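PDB 4RXV: uncharacterized protein from Legionella pneumophila subsp. pneumophila str. Philadelphia 1, which is of unknown function but is probably a Legionella effector of the RavJ family, with an N-terminal domain assigned to the clan CA, papain-like peptidases. Local coordinates for residues E11-Q15 and E16-K20; P172-G176 and M177-P181; N204-S207 and A208-E211. All coordinates share one frame; numbering follows the deposited sequence.

Contact 1 (E11-Q15 and E16-K20)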
loop_
_atom_site.group_PDB
_atom_site.type_symbol
_atom_site.label_atom_id
_atom_site.label_comp_id
_atom_site.label_asym_id
_atom_site.label_seq_id
_atom_site.Cartn_x
_atom_site.Cartn_y
_atom_site.Cartn_z
ATOM N N GLU A 11 5.755 2.067 -12.332
ATOM C CA GLU A 11 7.208 2.028 -12.232
ATOM C C GLU A 11 7.690 2.664 -10.930
ATOM O O GLU A 11 8.567 2.123 -10.272
ATOM C CB GLU A 11 7.857 2.693 -13.439
ATOM C CG GLU A 11 7.787 1.842 -14.699
ATOM C CD GLU A 11 8.430 0.451 -14.525
ATOM O OE1 GLU A 11 9.497 0.369 -13.854
ATOM O OE2 GLU A 11 7.861 -0.564 -15.040
ATOM N N ARG A 12 7.104 3.798 -10.544
ATOM C CA ARG A 12 7.464 4.453 -9.292
ATOM C C ARG A 12 7.203 3.505 -8.103
ATOM O O ARG A 12 7.998 3.445 -7.168
ATOM C CB ARG A 12 6.681 5.746 -9.112
ATOM C CG ARG A 12 6.850 6.394 -7.740
ATOM C CD ARG A 12 8.286 6.852 -7.488
ATOM N NE ARG A 12 8.476 7.411 -6.160
ATOM C CZ ARG A 12 8.856 6.712 -5.106
ATOM N NH1 ARG A 12 9.049 5.408 -5.189
ATOM N NH2 ARG A 12 9.025 7.327 -3.960
ATOM N N LEU A 13 6.083 2.795 -8.120
ATOM C CA LEU A 13 5.760 1.866 -7.041
ATOM C C LEU A 13 6.682 0.643 -7.073
ATOM O O LEU A 13 7.046 0.130 -6.007
ATOM C CB LEU A 13 4.289 1.463 -7.165
ATOM C CG LEU A 13 3.298 2.594 -6.898
ATOM C CD1 LEU A 13 1.931 2.275 -7.467
ATOM C CD2 LEU A 13 3.188 2.895 -5.389
ATOM N N LYS A 14 7.064 0.180 -8.258
ATOM C CA LYS A 14 8.016 -0.921 -8.367
ATOM C C LYS A 14 9.359 -0.574 -7.699
ATOM O O LYS A 14 10.030 -1.441 -7.157
ATOM C CB LYS A 14 8.195 -1.348 -9.831
ATOM C CG LYS A 14 7.036 -2.136 -10.359
ATOM C CD LYS A 14 7.054 -2.328 -11.851
ATOM C CE LYS A 14 8.276 -3.040 -12.331
ATOM N NZ LYS A 14 8.168 -3.316 -13.783
ATOM N N GLN A 15 9.754 0.701 -7.732
ATOM C CA GLN A 15 10.998 1.122 -7.115
ATOM C C GLN A 15 11.023 0.830 -5.624
ATOM O O GLN A 15 12.103 0.767 -5.046
ATOM C CB GLN A 15 11.263 2.600 -7.364
ATOM C CG GLN A 15 11.565 2.920 -8.809
ATOM C CD GLN A 15 11.711 4.390 -9.057
ATOM O OE1 GLN A 15 10.809 5.031 -9.561
ATOM N NE2 GLN A 15 12.855 4.930 -8.713
ATOM N N GLU A 16 9.858 0.690 -4.982
ATOM C CA GLU A 16 9.809 0.439 -3.560
ATOM C C GLU A 16 10.125 -1.000 -3.186
ATOM O O GLU A 16 10.322 -1.292 -2.018
ATOM C CB GLU A 16 8.444 0.858 -2.990
ATOM C CG GLU A 16 8.217 2.343 -3.125
ATOM C CD GLU A 16 9.326 3.138 -2.469
ATOM O OE1 GLU A 16 9.461 3.068 -1.234
ATOM O OE2 GLU A 16 10.077 3.824 -3.181
ATOM N N GLN A 17 10.171 -1.880 -4.174
ATOM C CA GLN A 17 10.512 -3.298 -3.952
ATOM C C GLN A 17 9.642 -3.899 -2.837
ATOM O O GLN A 17 10.139 -4.533 -1.890
ATOM C CB GLN A 17 12.002 -3.472 -3.668
ATOM C CG GLN A 17 12.860 -3.036 -4.862
ATOM C CD GLN A 17 12.626 -3.902 -6.100
ATOM O OE1 GLN A 17 12.856 -5.106 -6.045
ATOM N NE2 GLN A 17 12.264 -3.291 -7.224
ATOM N N TYR A 18 8.334 -3.751 -2.978
ATOM C CA TYR A 18 7.396 -4.217 -1.952
ATOM C C TYR A 18 7.477 -5.731 -1.733
ATOM O O TYR A 18 7.173 -6.209 -0.642
ATOM C CB TYR A 18 5.991 -3.805 -2.337
ATOM C CG TYR A 18 5.711 -2.320 -2.182
ATOM C CD1 TYR A 18 5.952 -1.672 -0.989
ATOM C CD2 TYR A 18 5.150 -1.577 -3.215
ATOM C CE1 TYR A 18 5.646 -0.330 -0.811
ATOM C CE2 TYR A 18 4.855 -0.236 -3.058
ATOM C CZ TYR A 18 5.096 0.393 -1.843
ATOM O OH TYR A 18 4.733 1.712 -1.717
ATOM N N GLN A 19 7.884 -6.474 -2.764
ATOM C CA GLN A 19 8.017 -7.909 -2.631
ATOM C C GLN A 19 9.092 -8.332 -1.637
ATOM O O GLN A 19 9.123 -9.489 -1.221
ATOM C CB GLN A 19 8.259 -8.570 -3.984
ATOM C CG GLN A 19 9.647 -8.469 -4.578
ATOM C CD GLN A 19 9.992 -7.148 -5.194
ATOM O OE1 GLN A 19 9.256 -6.161 -5.119
ATOM N NE2 GLN A 19 11.160 -7.114 -5.812
ATOM N N LYS A 20 9.965 -7.421 -1.269
ATOM C CA LYS A 20 11.058 -7.708 -0.348
ATOM C C LYS A 20 10.718 -7.440 1.101
ATOM O O LYS A 20 11.488 -7.792 1.987
ATOM C CB LYS A 20 12.329 -6.933 -0.760
ATOM C CG LYS A 20 12.762 -7.142 -2.191
ATOM C CD LYS A 20 13.128 -8.536 -2.547
ATOM C CE LYS A 20 13.530 -8.607 -4.013
ATOM N NZ LYS A 20 13.861 -9.879 -4.623
HETATM O O HOH W 1 9.900 6.192 -1.333
HETATM O O HOH W 2 7.188 -2.740 -5.359
HETATM O O HOH W 3 8.571 -4.393 -7.097
#
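R12 and E16, one helical turn apart, form a salt bridge in which NH1 of R12 reaches OE2 of E16 at 2.8 Å with an almost straight N-H (168°). The carboxylate oxygen lies in the guanidinium plane, at its edge, whereas the nitrogen approaches OE2 from above the carboxylate, the two planes being turned 61° apart. The R12 chain leaves with CG anti to its own N (chi1 172°) and then bends at chi2, which swings the guanidinium alongside the chain toward E16. A water bonded to NH2 of R12 donates a weak second bond to OE2 of E16. ND2 of N85 binds OE1 and the backbone N of Y224 binds OE2, donors that would probably stabilise the negative charge.

On another flank Y18 turns its ring back toward L13; CE2 of Y18 lies 3.7 Å from O of L13, and CD2 of L13 makes a loose apolar contact with the ring at CE2, while H108 and S109 bind the phenol OH. A second water spans O of L13 and N of Y18. O of K14 accepts N of Q17 at 3.0 Å and, weakly, NE2 of the same residue. These features belong to the C-terminal end of a helix, where a type I turn runs from K14 to Q17 and Q17, at positive phi, leads into a short 3-10 segment.

Contact 2 (P172-G176 and M177-P181)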
loop_
_atom_site.group_PDB
_atom_site.type_symbol
_atom_site.label_atom_id
_atom_site.label_comp_id
_atom_site.label_asym_id
_atom_site.label_seq_id
_atom_site.Cartn_x
_atom_site.Cartn_y
_atom_site.Cartn_z
ATOM N N PRO A 172 0.257 -2.743 -2.032
ATOM C CA PRO A 172 1.604 -3.271 -1.816
ATOM C C PRO A 172 1.628 -4.603 -1.059
ATOM O O PRO A 172 2.506 -5.430 -1.301
ATOM C CB PRO A 172 2.294 -2.169 -1.015
ATOM C CG PRO A 172 1.174 -1.382 -0.389
ATOM C CD PRO A 172 0.080 -1.409 -1.421
ATOM N N TRP A 173 0.667 -4.834 -0.163
ATOM C CA TRP A 173 0.585 -6.124 0.518
ATOM C C TRP A 173 0.433 -7.274 -0.463
ATOM O O TRP A 173 1.067 -8.317 -0.282
ATOM C CB TRP A 173 -0.529 -6.107 1.554
ATOM C CG TRP A 173 -0.640 -7.321 2.421
ATOM C CD1 TRP A 173 0.079 -7.605 3.555
ATOM C CD2 TRP A 173 -1.583 -8.379 2.278
ATOM N NE1 TRP A 173 -0.383 -8.768 4.122
ATOM C CE2 TRP A 173 -1.399 -9.265 3.355
ATOM C CE3 TRP A 173 -2.586 -8.648 1.357
ATOM C CZ2 TRP A 173 -2.184 -10.427 3.530
ATOM C CZ3 TRP A 173 -3.368 -9.805 1.519
ATOM C CH2 TRP A 173 -3.159 -10.671 2.606
ATOM N N ALA A 174 -0.364 -7.086 -1.521
ATOM C CA ALA A 174 -0.494 -8.137 -2.527
ATOM C C ALA A 174 0.875 -8.477 -3.123
ATOM O O ALA A 174 1.133 -9.634 -3.447
ATOM C CB ALA A 174 -1.442 -7.719 -3.629
ATOM N N VAL A 175 1.735 -7.471 -3.317
ATOM C CA VAL A 175 3.074 -7.679 -3.873
ATOM C C VAL A 175 3.983 -8.370 -2.843
ATOM O O VAL A 175 4.736 -9.285 -3.179
ATOM C CB VAL A 175 3.658 -6.350 -4.361
ATOM C CG1 VAL A 175 5.062 -6.551 -4.962
ATOM C CG2 VAL A 175 2.741 -5.753 -5.421
ATOM N N GLY A 176 3.879 -7.968 -1.581
ATOM C CA GLY A 176 4.534 -8.689 -0.497
ATOM C C GLY A 176 4.136 -10.153 -0.433
ATOM O O GLY A 176 4.948 -11.033 -0.120
ATOM N N MET A 177 2.891 -10.432 -0.786
ATOM C CA MET A 177 2.284 -11.761 -0.811
ATOM C C MET A 177 2.507 -12.470 -2.155
ATOM O O MET A 177 1.897 -13.514 -2.398
ATOM C CB MET A 177 0.796 -11.677 -0.491
ATOM C CG MET A 177 0.514 -11.201 0.942
ATOM S SD MET A 177 1.028 -12.388 2.209
ATOM C CE MET A 177 -0.271 -13.609 2.061
ATOM N N GLY A 178 3.422 -11.965 -2.975
ATOM C CA GLY A 178 3.893 -12.692 -4.132
ATOM C C GLY A 178 3.222 -12.366 -5.449
ATOM O O GLY A 178 3.652 -12.898 -6.466
ATOM N N HIS A 179 2.219 -11.498 -5.460
ATOM C CA HIS A 179 1.549 -11.141 -6.702
ATOM C C HIS A 179 2.372 -10.120 -7.479
ATOM O O HIS A 179 3.047 -9.289 -6.894
ATOM C CB HIS A 179 0.142 -10.621 -6.417
ATOM C CG HIS A 179 -0.730 -11.657 -5.784
ATOM N ND1 HIS A 179 -1.516 -12.509 -6.521
ATOM C CD2 HIS A 179 -0.901 -12.011 -4.488
ATOM C CE1 HIS A 179 -2.148 -13.335 -5.707
ATOM N NE2 HIS A 179 -1.770 -13.075 -4.466
ATOM N N PRO A 180 2.327 -10.181 -8.809
ATOM C CA PRO A 180 3.119 -9.241 -9.599
ATOM C C PRO A 180 2.534 -7.827 -9.622
ATOM O O PRO A 180 1.351 -7.619 -9.326
ATOM C CB PRO A 180 3.058 -9.840 -11.005
ATOM C CG PRO A 180 1.746 -10.578 -11.022
ATOM C CD PRO A 180 1.583 -11.138 -9.643
ATOM N N PRO A 181 3.352 -6.841 -10.009
ATOM C CA PRO A 181 2.849 -5.465 -10.098
ATOM C C PRO A 181 1.591 -5.345 -10.945
ATOM O O PRO A 181 0.743 -4.482 -10.673
ATOM C CB PRO A 181 4.049 -4.690 -10.692
ATOM C CG PRO A 181 5.247 -5.480 -10.292
ATOM C CD PRO A 181 4.788 -6.922 -10.316
HETATM O O HOH W 4 5.505 -10.002 -5.794
#
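W173 and M177 pack against each other where helix 172-176 ends in a Schellman motif, with G178 at positive phi as its C-prime residue. The tight part lies on the indole side. CG of M177 sits over the centre of the six-membered ring of W173, 3.7 Å from the centroid and 12° off the normal, a CH-pi contact. Bends at chi2 (-68°) and chi3 carry the rest of the chain along the same face: SD of M177 is 4.5 Å from that centroid, an oblique Met-aromatic contact, and CE reaches CZ2 and CH2. NE1 of W173 binds D25, and F29 meets the indole edge-to-face; D25 and F29 thus help to hold the buried indole in place.

The backbone closes the helix: N of H179 donates to O of A174 at 3.0 Å and N of G178 to O of V175 at the same length, while N of M177 uses O of W173 at 2.8 Å. The H179 imidazole presents its edge to A174, with CD2 3.3 Å from O of A174; its NE2 is hydrogen-bonded to O of C32 and its ND1 to OE1 of Q183.

At the carbonyls of V175 and H179 the contact is looser and hydrated. Here the V175 side chain lies no closer than 3.8 Å, CG2 to O of H179. One water donates to both O of V175 and O of H179, and CA of V175 points its hydrogen almost straight (166°) at that same O of H179.

Contact 3 (N204-S207 and A208-E211)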
loop_
_atom_site.group_PDB
_atom_site.type_symbol
_atom_site.label_atom_id
_atom_site.label_comp_id
_atom_site.label_asym_id
_atom_site.label_seq_id
_atom_site.Cartn_x
_atom_site.Cartn_y
_atom_site.Cartn_z
ATOM N N ASN A 204 -11.799 5.485 4.232
ATOM C CA ASN A 204 -11.277 6.083 5.447
ATOM C C ASN A 204 -10.530 7.388 5.243
ATOM O O ASN A 204 -10.378 8.151 6.179
ATOM C CB ASN A 204 -10.426 5.093 6.212
ATOM C CG ASN A 204 -11.263 3.970 6.786
ATOM O OD1 ASN A 204 -10.994 2.796 6.549
ATOM N ND2 ASN A 204 -12.307 4.330 7.501
ATOM N N TYR A 205 -10.053 7.638 4.035
ATOM C CA TYR A 205 -9.337 8.872 3.735
ATOM C C TYR A 205 -9.569 9.230 2.284
ATOM O O TYR A 205 -9.479 8.365 1.414
ATOM C CB TYR A 205 -7.829 8.716 4.000
ATOM C CG TYR A 205 -6.996 9.900 3.512
ATOM C CD1 TYR A 205 -6.963 11.074 4.239
ATOM C CD2 TYR A 205 -6.289 9.847 2.325
ATOM C CE1 TYR A 205 -6.213 12.159 3.804
ATOM C CE2 TYR A 205 -5.527 10.929 1.883
ATOM C CZ TYR A 205 -5.502 12.077 2.616
ATOM O OH TYR A 205 -4.755 13.135 2.153
ATOM N N GLN A 206 -9.827 10.510 2.038
ATOM C CA GLN A 206 -9.876 11.076 0.688
ATOM C C GLN A 206 -9.043 12.345 0.666
ATOM O O GLN A 206 -9.363 13.322 1.358
ATOM C CB GLN A 206 -11.310 11.399 0.246
ATOM C CG GLN A 206 -12.197 10.188 0.227
ATOM C CD GLN A 206 -13.555 10.393 -0.454
ATOM O OE1 GLN A 206 -13.639 10.781 -1.616
ATOM N NE2 GLN A 206 -14.625 10.101 0.260
ATOM N N SER A 207 -7.985 12.381 -0.140
ATOM C CA SER A 207 -7.165 13.583 -0.234
ATOM C C SER A 207 -7.981 14.779 -0.706
ATOM O O SER A 207 -7.671 15.917 -0.364
ATOM C CB SER A 207 -5.952 13.367 -1.133
ATOM O OG SER A 207 -6.308 13.164 -2.495
ATOM N N ALA A 208 -9.030 14.526 -1.483
ATOM C CA ALA A 208 -9.920 15.581 -1.954
ATOM C C ALA A 208 -10.627 16.318 -0.817
ATOM O O ALA A 208 -11.114 17.426 -1.025
ATOM C CB ALA A 208 -10.953 14.980 -2.896
ATOM N N LEU A 209 -10.725 15.700 0.357
ATOM C CA LEU A 209 -11.359 16.273 1.541
ATOM C C LEU A 209 -10.347 16.755 2.573
ATOM O O LEU A 209 -10.742 17.229 3.628
ATOM C CB LEU A 209 -12.295 15.247 2.198
ATOM C CG LEU A 209 -13.427 14.774 1.291
ATOM C CD1 LEU A 209 -14.244 13.709 1.983
ATOM C CD2 LEU A 209 -14.311 15.931 0.867
ATOM N N ASP A 210 -9.064 16.669 2.277
ATOM C CA ASP A 210 -7.999 16.961 3.221
ATOM C C ASP A 210 -7.525 18.404 3.022
ATOM O O ASP A 210 -6.837 18.714 2.045
ATOM C CB ASP A 210 -6.861 15.967 2.948
ATOM C CG ASP A 210 -5.660 16.149 3.841
ATOM O OD1 ASP A 210 -5.662 17.074 4.691
ATOM O OD2 ASP A 210 -4.700 15.341 3.692
ATOM N N GLU A 211 -7.869 19.291 3.950
ATOM C CA GLU A 211 -7.503 20.696 3.819
ATOM C C GLU A 211 -6.003 20.952 3.887
ATOM O O GLU A 211 -5.545 21.993 3.433
ATOM C CB GLU A 211 -8.216 21.524 4.891
ATOM C CG GLU A 211 -9.726 21.594 4.673
ATOM C CD GLU A 211 -10.458 22.411 5.706
ATOM O OE1 GLU A 211 -9.913 22.624 6.818
ATOM O OE2 GLU A 211 -11.601 22.839 5.402
HETATM O O HOH W 5 -7.680 19.027 -0.636
#
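Y205 and D210 meet through a hydroxyl-carboxylate hydrogen bond where strand 202-206, an edge strand of an antiparallel four-stranded sheet, ends in a short 3-10 turn. Just before this exit N204 and Y205 both face V127 of strand 123-133 in a classic beta bulge.

The D210 side chain can be followed outward. Its CB lies 3.4 Å from O of S207 and passes close to the phenol, in a position set partly by the backbone bond from N of D210 to O of S207. From there CG runs anti to the backbone N (chi1 179°), which carries the carboxylate to the tyrosine hydroxyl; CG is 3.6 Å from OH of Y205. At the tip the two oxygens part company. OD2 accepts the hydroxyl of Y205 at 2.7 Å through its anti lone pair, lying in the plane of the ring at its edge, while the carboxylate itself stands at 77° to that ring. The same OD2 also takes the backbone N of A74, so two donors grip it, and OD1 binds the hydroxyl of S212. Three bonds therefore fix the rotation of the carboxylate and, through it, the end of the tyrosine, whose ring also meets Y77. N of S207 lies 3.5 Å above one face of the Y205 ring, toward its rim.

Q206 and L209 run side by side in the same direction, joined at the base by the bond from N of L209 to O of Q206. OE1 of Q206 accepts the backbone N of L151, and its NE2, which is also hydrogen-bonded elsewhere in the structure, passes 4.0 Å from CD1 of L209.

Overall arrangement
From the N terminus, contact 1 closes the turn at the end of helix 6-14 and leads toward strand 22-23. Much later in the chain, contact 2 terminates helix 172-176, which follows strand 168-170, and contact 3 rounds off strand 202-206. Each is local and complete before the next begins, so none nests in or crosses another. Contacts 1 and 2 nevertheless touch in space, their centres about 10 Å apart: Y18 packs on P172 and V175, and K14 on P181, joining the end of helix 6-14 and the 3-10 segment after it to helix 172-176 and its following loop. Contact 3 lies beyond the chain's centre, about 25 Å from contact 1 between centres, at one edge of the four-stranded sheet.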